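PDB 2JC5: exodeoxyribonuclease from Neisseria meningitidis, which probably cleaves the DNA backbone at abasic sites as a metal-dependent AP endonuclease of the ExoA family, acting in DNA repair. Local coordinates for residues Y21-A26 / H247-V252; E87-E92 / K123-D128; R142-C147 / L186-M191. All coordinates share one frame; numbering follows the deposited sequence. Where two conformers were deposited one is given.

Contact 1 of 3, residues Y21-A26 / H247-V252; sequences YEYIAA and HAPLVV
The phenol ring of Tyr23 is the flat group here, meeting Pro249 and Val251 with its outer end. Tyr239 stacks on this ring and Phe244 packs against it at a slant, while the pyrrolidine of Pro249 approaches obliquely, its CG 3.9 Å from Tyr23 CE2. The hydroxyl reaches furthest: Tyr23 OH lies 3.8 Å from Pro249 CB and 3.5 Å from Val251 CG2. Both are plain van der Waals contacts of an oxygen with carbon. The Tyr23 side chain can span the gap because CG stands anti to the backbone N (chi1 176°), sending the ring out from the helix; its CA is still 10.2 Å from that of Pro249. Pro249 and Val251 turn their CB atoms to the helix and Leu250, between them, turns away, as expected where the chain enters a strand. Two residues before Pro249, His247, the predicted proton acceptor, is hydrogen-bonded through ND1 to Asp221. Strand 250-254 runs antiparallel between strands 2-8 and 233-238, and helix 20-26 packs on this sheet, Tyr23 also touching Ile5 of strand 2-8. Val252 faces the other way, toward Gln223 of strand 217-225 in the second sheet.

Contact 2 of 3, residues E87-E92 / K123-D128; sequences EEFDRE and KYRFLD. With BCN (bicine), chain C.
Phe89 and Phe126 bring the short helix 87-90 up against the long helix 117-139, their CA atoms 7.5 Å apart. The two rings form a T-shaped pair, the edge of Phe126 directed at the face of Phe89, with centroids 5.0 Å apart and planes at 65°. Phe126 CD2 does the touching, 3.7 Å from Phe89 CG and nearer the rim of that ring than its middle. The far end of the Phe89 ring slides over the helix backbone, where CZ is 3.6 Å from Phe126 N. Met84 packs on both phenylalanines. Further out, Glu88 and Arg125 face each other with carboxylate and guanidinium nearly coplanar, as in a salt bridge, but both side chains were modelled in two conformers and the distance is implausibly short, so its detail is doubtful. Lys123 points away from helix 87-90. Fully extended, it gives NZ a 2.9 Å hydrogen bond to O21 of bicine, and the same ammonium meets Glu175, Asn151 O and Ser169 OG. Helix 117-139 thus offers its neighbour one aromatic ring, Phe126, and a charge at the periphery, while Lys123, probably kept charged by Glu175 and the bicine carboxylate, helps form the pocket that holds that carboxylate.

Contact 3 of 3, residues R142-C147 / L186-M191; sequences RDIVVC and LGWTDM
Ile144 is the first residue along 142-147 to reach Trp188, and it does so through both side chain and backbone. Its CG2 branch sits in the plane of the indole at the ring edge, 3.9 Å from Trp188 CH2. The carbonyl also comes to that edge near the plane, Ile144 O lying 3.8 Å from Trp188 CZ3. Ile144 touches Met137 of helix 117-139 as well. Val145 points to the other side of the strand, onto Ile4 of strand 2-8 and Leu229. Val146 returns to the tryptophan at about a right angle, its CG2 3.9 Å from Trp188 CH2. Cys147 again turns away, toward Ile4 and Ser6. The benzo end of the indole is therefore wedged against two alternate residues of one strand, a wholly apolar meeting on its side-chain part. At the other end of the indole, Trp188 NE1 is hydrogen-bonded to Leu134 O of helix 117-139, which satisfies the buried N-H and helps fix how the ring is turned. Gly187, with phi at 88°, takes the chain out of helix 173-184 just before the tryptophan. In the four-layered alpha/beta sandwich of the DNase I-like fold, the alternation of strand 143-147 puts Ile144 and Val146 on the helical side and Val145 and Cys147 toward the other sheet; the indole lies between strand 143-147 and helix 117-139.

Contacts 1 and 3 are buried, while contact 2 is only partly so, running from aromatic interior to charged rim. Contact 1 joins a helix to the six-stranded sheet; contact 3 belongs to the other sheet, on the side where helix 117-139 lies. That helix carries half of contact 2, leads into strand 143-147, and accepts the indole N-H of contact 3. Each of the buried contacts relies on one aromatic residue leaning on aliphatic side chains, whereas contact 2 pairs two rings and adds charges, while Lys123 on the same helix holds bicine. Contacts 1 and 3 touch where Val252 CG1 meets Met191 CG at 4.0 Å; contact 2 touches neither, its nearest atoms about 8 Å from contact 3 and about 11 Å from contact 1.

Contact 1 of 3, residues Y21-A26 / H247-V252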
loop_
_atom_site.group_PDB
_atom_site.type_symbol
_atom_site.label_atom_id
_atom_site.label_comp_id
_atom_site.label_asym_id
_atom_site.label_seq_id
_atom_site.Cartn_x
_atom_site.Cartn_y
_atom_site.Cartn_z
ATOM N N TYR A 21 4.676 -15.436 -6.035
ATOM C CA TYR A 21 5.435 -16.111 -4.987
ATOM C C TYR A 21 6.938 -16.097 -5.311
ATOM O O TYR A 21 7.776 -15.788 -4.457
ATOM C CB TYR A 21 4.964 -17.551 -4.823
ATOM C CG TYR A 21 5.697 -18.291 -3.739
ATOM C CD1 TYR A 21 5.515 -17.949 -2.420
ATOM C CD2 TYR A 21 6.558 -19.358 -4.032
ATOM C CE1 TYR A 21 6.154 -18.621 -1.413
ATOM C CE2 TYR A 21 7.207 -20.038 -3.015
ATOM C CZ TYR A 21 7.007 -19.651 -1.703
ATOM O OH TYR A 21 7.630 -20.317 -0.646
ATOM N N GLU A 22 7.285 -16.436 -6.550
ATOM C CA GLU A 22 8.676 -16.493 -6.941
ATOM C C GLU A 22 9.297 -15.103 -6.888
ATOM O O GLU A 22 10.443 -14.935 -6.470
ATOM C CB GLU A 22 8.810 -17.097 -8.336
ATOM C CG GLU A 22 8.504 -18.594 -8.391
ATOM C CD GLU A 22 7.015 -18.945 -8.491
ATOM O OE1 GLU A 22 6.169 -18.045 -8.536
ATOM O OE2 GLU A 22 6.680 -20.153 -8.551
ATOM N N TYR A 23 8.508 -14.102 -7.262
ATOM C CA TYR A 23 8.948 -12.718 -7.208
ATOM C C TYR A 23 9.279 -12.253 -5.792
ATOM O O TYR A 23 10.208 -11.476 -5.601
ATOM C CB TYR A 23 7.865 -11.816 -7.812
ATOM C CG TYR A 23 8.167 -10.335 -7.723
ATOM C CD1 TYR A 23 9.145 -9.763 -8.510
ATOM C CD2 TYR A 23 7.455 -9.512 -6.861
ATOM C CE1 TYR A 23 9.446 -8.410 -8.413
ATOM C CE2 TYR A 23 7.731 -8.167 -6.761
ATOM C CZ TYR A 23 8.720 -7.618 -7.537
ATOM O OH TYR A 23 8.980 -6.259 -7.441
ATOM N N ILE A 24 8.529 -12.700 -4.797
ATOM C CA ILE A 24 8.846 -12.286 -3.429
ATOM C C ILE A 24 10.338 -12.545 -3.153
ATOM O O ILE A 24 11.036 -11.694 -2.602
ATOM C CB ILE A 24 7.969 -13.011 -2.370
ATOM C CG1 ILE A 24 6.522 -12.523 -2.467
ATOM C CG2 ILE A 24 8.497 -12.787 -0.984
ATOM C CD1 ILE A 24 5.524 -13.308 -1.626
ATOM N N ALA A 25 10.822 -13.732 -3.522
ATOM C CA ALA A 25 12.238 -14.104 -3.332
ATOM C C ALA A 25 13.161 -13.410 -4.342
ATOM O O ALA A 25 14.175 -12.831 -3.966
ATOM C CB ALA A 25 12.413 -15.623 -3.421
ATOM N N ALA A 26 12.811 -13.466 -5.627
ATOM C CA ALA A 26 13.669 -12.945 -6.698
ATOM C C ALA A 26 13.909 -11.441 -6.579
ATOM O O ALA A 26 14.975 -10.928 -6.960
ATOM C CB ALA A 26 13.075 -13.272 -8.055
ATOM N N HIS A 247 -2.558 -4.007 -10.233
ATOM C CA HIS A 247 -1.540 -3.070 -9.778
ATOM C C HIS A 247 -0.163 -3.621 -10.089
ATOM O O HIS A 247 0.002 -4.833 -10.287
ATOM C CB HIS A 247 -1.580 -2.884 -8.266
ATOM C CG HIS A 247 -2.858 -2.314 -7.741
ATOM N ND1 HIS A 247 -2.953 -1.043 -7.199
ATOM C CD2 HIS A 247 -4.104 -2.836 -7.686
ATOM C CE1 HIS A 247 -4.197 -0.827 -6.810
ATOM N NE2 HIS A 247 -4.917 -1.899 -7.091
ATOM N N ALA A 248 0.820 -2.720 -10.131
ATOM C CA ALA A 248 2.240 -3.094 -10.179
ATOM C C ALA A 248 2.888 -2.894 -8.806
ATOM O O ALA A 248 2.566 -1.930 -8.105
ATOM C CB ALA A 248 2.972 -2.250 -11.230
ATOM N N PRO A 249 3.826 -3.779 -8.415
ATOM C CA PRO A 249 4.554 -3.555 -7.162
ATOM C C PRO A 249 5.366 -2.280 -7.161
ATOM O O PRO A 249 6.009 -1.952 -8.156
ATOM C CB PRO A 249 5.475 -4.776 -7.066
ATOM C CG PRO A 249 4.788 -5.803 -7.861
ATOM C CD PRO A 249 4.192 -5.059 -9.026
ATOM N N LEU A 250 5.321 -1.573 -6.037
ATOM C CA LEU A 250 6.094 -0.368 -5.796
ATOM C C LEU A 250 7.253 -0.711 -4.879
ATOM O O LEU A 250 7.048 -1.129 -3.750
ATOM C CB LEU A 250 5.200 0.704 -5.169
ATOM C CG LEU A 250 5.866 1.985 -4.677
ATOM C CD1 LEU A 250 6.545 2.750 -5.835
ATOM C CD2 LEU A 250 4.852 2.828 -3.929
ATOM N N VAL A 251 8.476 -0.577 -5.403
ATOM C CA VAL A 251 9.672 -1.002 -4.699
ATOM C C VAL A 251 10.497 0.210 -4.324
ATOM O O VAL A 251 10.806 1.033 -5.183
ATOM C CB VAL A 251 10.520 -1.906 -5.614
ATOM C CG1 VAL A 251 11.778 -2.417 -4.863
ATOM C CG2 VAL A 251 9.680 -3.052 -6.204
ATOM N N VAL A 252 10.889 0.315 -3.060
ATOM C CA VAL A 252 11.761 1.425 -2.614
ATOM C C VAL A 252 12.919 0.836 -1.835
ATOM O O VAL A 252 12.720 -0.081 -1.034
ATOM C CB VAL A 252 11.022 2.466 -1.758
ATOM C CG1 VAL A 252 11.942 3.653 -1.421
ATOM C CG2 VAL A 252 9.765 2.969 -2.490
#

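Contact 2 of 3, residues E87-E92 / K123-D128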
loop_
_atom_site.group_PDB
_atom_site.type_symbol
_atom_site.label_atom_id
_atom_site.label_comp_id
_atom_site.label_asym_id
_atom_site.label_seq_id
_atom_site.Cartn_x
_atom_site.Cartn_y
_atom_site.Cartn_z
ATOM N N GLU A 87 -13.843 -0.967 14.870
ATOM C CA GLU A 87 -14.545 -2.167 14.443
ATOM C C GLU A 87 -15.022 -2.089 12.992
ATOM O O GLU A 87 -14.815 -3.047 12.228
ATOM C CB GLU A 87 -15.721 -2.457 15.380
ATOM C CG GLU A 87 -16.550 -3.640 14.963
ATOM N N GLU A 88 -15.635 -0.963 12.622
ATOM C CA GLU A 88 -16.224 -0.795 11.291
ATOM C C GLU A 88 -15.224 -1.132 10.185
ATOM O O GLU A 88 -15.570 -1.755 9.186
ATOM C CB GLU A 88 -16.746 0.639 11.072
ATOM C CG GLU A 88 -17.527 0.803 9.777
ATOM C CD GLU A 88 -17.953 2.231 9.471
ATOM O OE1 GLU A 88 -17.872 3.118 10.351
ATOM O OE2 GLU A 88 -18.376 2.458 8.318
ATOM N N PHE A 89 -13.985 -0.688 10.353
ATOM C CA PHE A 89 -12.976 -0.850 9.322
ATOM C C PHE A 89 -12.211 -2.149 9.522
ATOM O O PHE A 89 -11.846 -2.819 8.550
ATOM C CB PHE A 89 -12.022 0.343 9.341
ATOM C CG PHE A 89 -12.719 1.688 9.249
ATOM C CD1 PHE A 89 -13.658 1.938 8.262
ATOM C CD2 PHE A 89 -12.413 2.705 10.132
ATOM C CE1 PHE A 89 -14.309 3.187 8.187
ATOM C CE2 PHE A 89 -13.051 3.949 10.049
ATOM C CZ PHE A 89 -13.988 4.172 9.080
ATOM N N ASP A 90 -11.960 -2.511 10.780
ATOM C CA ASP A 90 -11.243 -3.739 11.076
ATOM C C ASP A 90 -11.974 -5.001 10.642
ATOM O O ASP A 90 -11.311 -5.992 10.314
ATOM C CB ASP A 90 -10.860 -3.813 12.551
ATOM C CG ASP A 90 -9.728 -2.879 12.900
ATOM O OD1 ASP A 90 -9.007 -2.412 11.984
ATOM O OD2 ASP A 90 -9.557 -2.609 14.106
ATOM N N ARG A 91 -13.310 -4.959 10.574
ATOM C CA ARG A 91 -14.059 -6.093 10.049
ATOM C C ARG A 91 -13.700 -6.337 8.588
ATOM O O ARG A 91 -14.006 -7.385 8.055
ATOM C CB ARG A 91 -15.561 -5.933 10.237
ATOM C CG ARG A 91 -15.986 -6.211 11.664
ATOM C CD ARG A 91 -17.476 -6.026 11.873
ATOM N NE ARG A 91 -17.771 -5.779 13.276
ATOM C CZ ARG A 91 -18.248 -3.657 9.190
ATOM N NH1 ARG A 91 -18.202 -3.525 7.868
ATOM N NH2 ARG A 91 -18.824 -2.717 9.928
ATOM N N GLU A 92 -13.078 -5.347 7.935
ATOM C CA GLU A 92 -12.714 -5.462 6.525
ATOM C C GLU A 92 -11.249 -5.801 6.267
ATOM O O GLU A 92 -10.871 -5.965 5.105
ATOM C CB GLU A 92 -13.084 -4.163 5.806
ATOM C CG GLU A 92 -14.598 -3.828 5.936
ATOM C CD GLU A 92 -15.081 -2.647 5.108
ATOM O OE1 GLU A 92 -14.263 -1.947 4.465
ATOM O OE2 GLU A 92 -16.330 -2.415 5.108
ATOM N N LYS A 123 -15.336 5.519 2.673
ATOM C CA LYS A 123 -14.007 5.970 2.354
ATOM C C LYS A 123 -13.718 7.283 3.061
ATOM O O LYS A 123 -12.681 7.425 3.698
ATOM C CB LYS A 123 -13.834 6.084 0.838
ATOM C CG LYS A 123 -12.463 6.526 0.363
ATOM C CD LYS A 123 -12.415 6.519 -1.154
ATOM C CE LYS A 123 -11.035 6.749 -1.688
ATOM N NZ LYS A 123 -10.992 6.931 -3.184
ATOM N N TYR A 124 -14.643 8.241 2.981
ATOM C CA TYR A 124 -14.431 9.508 3.683
ATOM C C TYR A 124 -14.364 9.335 5.196
ATOM O O TYR A 124 -13.550 9.979 5.834
ATOM C CB TYR A 124 -15.497 10.543 3.331
ATOM C CG TYR A 124 -15.308 11.224 1.989
ATOM C CD1 TYR A 124 -14.070 11.745 1.622
ATOM C CD2 TYR A 124 -16.381 11.408 1.122
ATOM C CE1 TYR A 124 -13.895 12.412 0.422
ATOM C CE2 TYR A 124 -16.218 12.085 -0.087
ATOM C CZ TYR A 124 -14.962 12.569 -0.429
ATOM O OH TYR A 124 -14.783 13.234 -1.621
ATOM N N ARG A 125 -15.202 8.480 5.778
ATOM C CA ARG A 125 -15.087 8.210 7.207
ATOM C C ARG A 125 -13.734 7.561 7.557
ATOM O O ARG A 125 -13.141 7.852 8.592
ATOM C CB ARG A 125 -16.277 7.373 7.686
ATOM C CG ARG A 125 -17.576 8.165 7.653
ATOM C CD ARG A 125 -18.676 7.510 8.447
ATOM N NE ARG A 125 -19.156 6.280 7.816
ATOM C CZ ARG A 125 -18.818 5.041 8.171
ATOM N NH1 ARG A 125 -17.975 4.816 9.174
ATOM N NH2 ARG A 125 -19.339 4.008 7.518
ATOM N N PHE A 126 -13.220 6.693 6.687
ATOM C CA PHE A 126 -11.892 6.128 6.903
ATOM C C PHE A 126 -10.795 7.199 6.894
ATOM O O PHE A 126 -9.912 7.231 7.755
ATOM C CB PHE A 126 -11.611 5.090 5.832
ATOM C CG PHE A 126 -10.369 4.287 6.077
ATOM C CD1 PHE A 126 -9.106 4.802 5.813
ATOM C CD2 PHE A 126 -10.471 3.011 6.581
ATOM C CE1 PHE A 126 -7.968 4.052 6.064
ATOM C CE2 PHE A 126 -9.346 2.240 6.814
ATOM C CZ PHE A 126 -8.089 2.773 6.556
ATOM N N LEU A 127 -10.865 8.098 5.919
ATOM C CA LEU A 127 -9.917 9.191 5.867
ATOM C C LEU A 127 -9.917 9.988 7.171
ATOM O O LEU A 127 -8.868 10.363 7.675
ATOM C CB LEU A 127 -10.215 10.130 4.688
ATOM C CG LEU A 127 -10.152 9.617 3.238
ATOM C CD1 LEU A 127 -10.127 10.797 2.244
ATOM C CD2 LEU A 127 -8.991 8.659 3.015
ATOM N N ASP A 128 -11.107 10.267 7.704
ATOM C CA ASP A 128 -11.194 11.071 8.918
ATOM C C ASP A 128 -10.707 10.336 10.151
ATOM O O ASP A 128 -10.147 10.953 11.058
ATOM C CB ASP A 128 -12.631 11.556 9.136
ATOM C CG ASP A 128 -13.067 12.577 8.111
ATOM O OD1 ASP A 128 -12.208 13.290 7.554
ATOM O OD2 ASP A 128 -14.296 12.694 7.868
HETATM N N1 BCN C . -10.484 3.648 -7.996
HETATM C C1 BCN C . -10.429 4.311 -6.673
HETATM C C2 BCN C . -11.725 4.202 -5.907
HETATM O O21 BCN C . -11.748 4.644 -4.722
HETATM O O22 BCN C . -12.708 3.685 -6.463
HETATM C C3 BCN C . -9.676 2.421 -8.064
HETATM C C4 BCN C . -10.537 1.238 -7.665
HETATM O O4 BCN C . -11.772 1.165 -8.420
HETATM C C5 BCN C . -10.097 4.603 -9.094
HETATM C C6 BCN C . -10.814 4.254 -10.391
HETATM O O6 BCN C . -12.168 3.857 -10.165
#

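Contact 3 of 3, residues R142-C147 / L186-M191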
loop_
_atom_site.group_PDB
_atom_site.type_symbol
_atom_site.label_atom_id
_atom_site.label_comp_id
_atom_site.label_asym_id
_atom_site.label_seq_id
_atom_site.Cartn_x
_atom_site.Cartn_y
_atom_site.Cartn_z
ATOM N N ARG A 142 9.674 7.820 15.525
ATOM C CA ARG A 142 10.231 6.567 15.020
ATOM C C ARG A 142 10.304 6.626 13.493
ATOM O O ARG A 142 9.786 7.554 12.855
ATOM C CB ARG A 142 9.296 5.406 15.391
ATOM C CG ARG A 142 9.201 5.093 16.859
ATOM C CD ARG A 142 8.097 4.076 17.104
ATOM N NE ARG A 142 8.282 2.900 16.284
ATOM C CZ ARG A 142 8.939 1.816 16.642
ATOM N NH1 ARG A 142 9.475 1.711 17.853
ATOM N NH2 ARG A 142 9.067 0.840 15.781
ATOM N N ASP A 143 10.922 5.611 12.909
ATOM C CA ASP A 143 11.025 5.508 11.461
ATOM C C ASP A 143 9.864 4.682 10.959
ATOM O O ASP A 143 9.747 3.527 11.311
ATOM C CB ASP A 143 12.336 4.856 11.110
ATOM C CG ASP A 143 13.512 5.609 11.658
ATOM O OD1 ASP A 143 13.586 6.846 11.466
ATOM O OD2 ASP A 143 14.371 4.962 12.312
ATOM N N ILE A 144 9.009 5.263 10.128
ATOM C CA ILE A 144 7.787 4.570 9.707
ATOM C C ILE A 144 7.575 4.667 8.210
ATOM O O ILE A 144 7.736 5.745 7.615
ATOM C CB ILE A 144 6.536 5.118 10.429
ATOM C CG1 ILE A 144 6.745 5.121 11.943
ATOM C CG2 ILE A 144 5.292 4.271 10.058
ATOM C CD1 ILE A 144 5.596 5.678 12.727
ATOM N N VAL A 145 7.231 3.531 7.604
ATOM C CA VAL A 145 6.790 3.478 6.217
ATOM C C VAL A 145 5.360 2.963 6.211
ATOM O O VAL A 145 5.119 1.841 6.652
ATOM C CB VAL A 145 7.675 2.564 5.356
ATOM C CG1 VAL A 145 7.225 2.599 3.874
ATOM C CG2 VAL A 145 9.143 2.992 5.475
ATOM N N VAL A 146 4.432 3.780 5.693
ATOM C CA VAL A 146 3.050 3.349 5.491
ATOM C C VAL A 146 2.899 2.991 4.013
ATOM O O VAL A 146 2.827 3.882 3.153
ATOM C CB VAL A 146 2.027 4.429 5.917
ATOM C CG1 VAL A 146 0.602 3.883 5.811
ATOM C CG2 VAL A 146 2.305 4.898 7.352
ATOM N N CYS A 147 2.922 1.689 3.733
ATOM C CA CYS A 147 2.772 1.147 2.402
ATOM C C CYS A 147 1.322 0.859 2.119
ATOM O O CYS A 147 0.618 0.327 2.972
ATOM C CB CYS A 147 3.475 -0.192 2.274
ATOM S SG CYS A 147 5.224 -0.163 2.296
ATOM N N LEU A 186 0.852 17.295 7.821
ATOM C CA LEU A 186 1.426 16.336 8.751
ATOM C C LEU A 186 2.912 16.086 8.511
ATOM O O LEU A 186 3.608 15.664 9.434
ATOM C CB LEU A 186 0.676 15.005 8.700
ATOM C CG LEU A 186 -0.794 15.038 9.096
ATOM C CD1 LEU A 186 -1.356 13.625 9.166
ATOM C CD2 LEU A 186 -0.973 15.751 10.439
ATOM N N GLY A 187 3.396 16.318 7.291
ATOM C CA GLY A 187 4.821 16.194 6.997
ATOM C C GLY A 187 5.277 14.804 6.596
ATOM O O GLY A 187 6.473 14.490 6.660
ATOM N N TRP A 188 4.335 13.956 6.186
ATOM C CA TRP A 188 4.725 12.683 5.559
ATOM C C TRP A 188 5.308 12.929 4.166
ATOM O O TRP A 188 4.902 13.857 3.460
ATOM C CB TRP A 188 3.545 11.722 5.468
ATOM C CG TRP A 188 3.104 11.196 6.792
ATOM C CD1 TRP A 188 2.225 11.774 7.645
ATOM C CD2 TRP A 188 3.556 10.008 7.420
ATOM N NE1 TRP A 188 2.084 11.009 8.770
ATOM C CE2 TRP A 188 2.900 9.916 8.662
ATOM C CE3 TRP A 188 4.451 9.006 7.055
ATOM C CZ2 TRP A 188 3.093 8.849 9.530
ATOM C CZ3 TRP A 188 4.643 7.938 7.928
ATOM C CH2 TRP A 188 3.967 7.875 9.144
ATOM N N THR A 189 6.256 12.082 3.768
ATOM C CA THR A 189 6.870 12.174 2.447
ATOM C C THR A 189 6.270 11.112 1.539
ATOM O O THR A 189 6.316 9.931 1.855
ATOM C CB THR A 189 8.404 11.967 2.536
ATOM O OG1 THR A 189 8.981 13.043 3.280
ATOM C CG2 THR A 189 9.070 11.909 1.158
ATOM N N ASP A 190 5.770 11.545 0.382
ATOM C CA ASP A 190 5.320 10.660 -0.681
ATOM C C ASP A 190 6.597 10.242 -1.395
ATOM O O ASP A 190 7.182 11.008 -2.162
ATOM C CB ASP A 190 4.344 11.456 -1.565
ATOM C CG ASP A 190 3.923 10.731 -2.799
ATOM O OD1 ASP A 190 4.487 9.652 -3.094
ATOM O OD2 ASP A 190 3.003 11.269 -3.475
ATOM N N MET A 191 7.058 9.032 -1.121
ATOM C CA MET A 191 8.437 8.694 -1.450
ATOM C C MET A 191 8.702 8.733 -2.949
ATOM O O MET A 191 9.745 9.237 -3.390
ATOM C CB MET A 191 8.826 7.335 -0.879
ATOM C CG MET A 191 10.298 7.217 -0.561
ATOM S SD MET A 191 10.922 8.398 0.679
ATOM C CE MET A 191 11.806 9.634 -0.297
#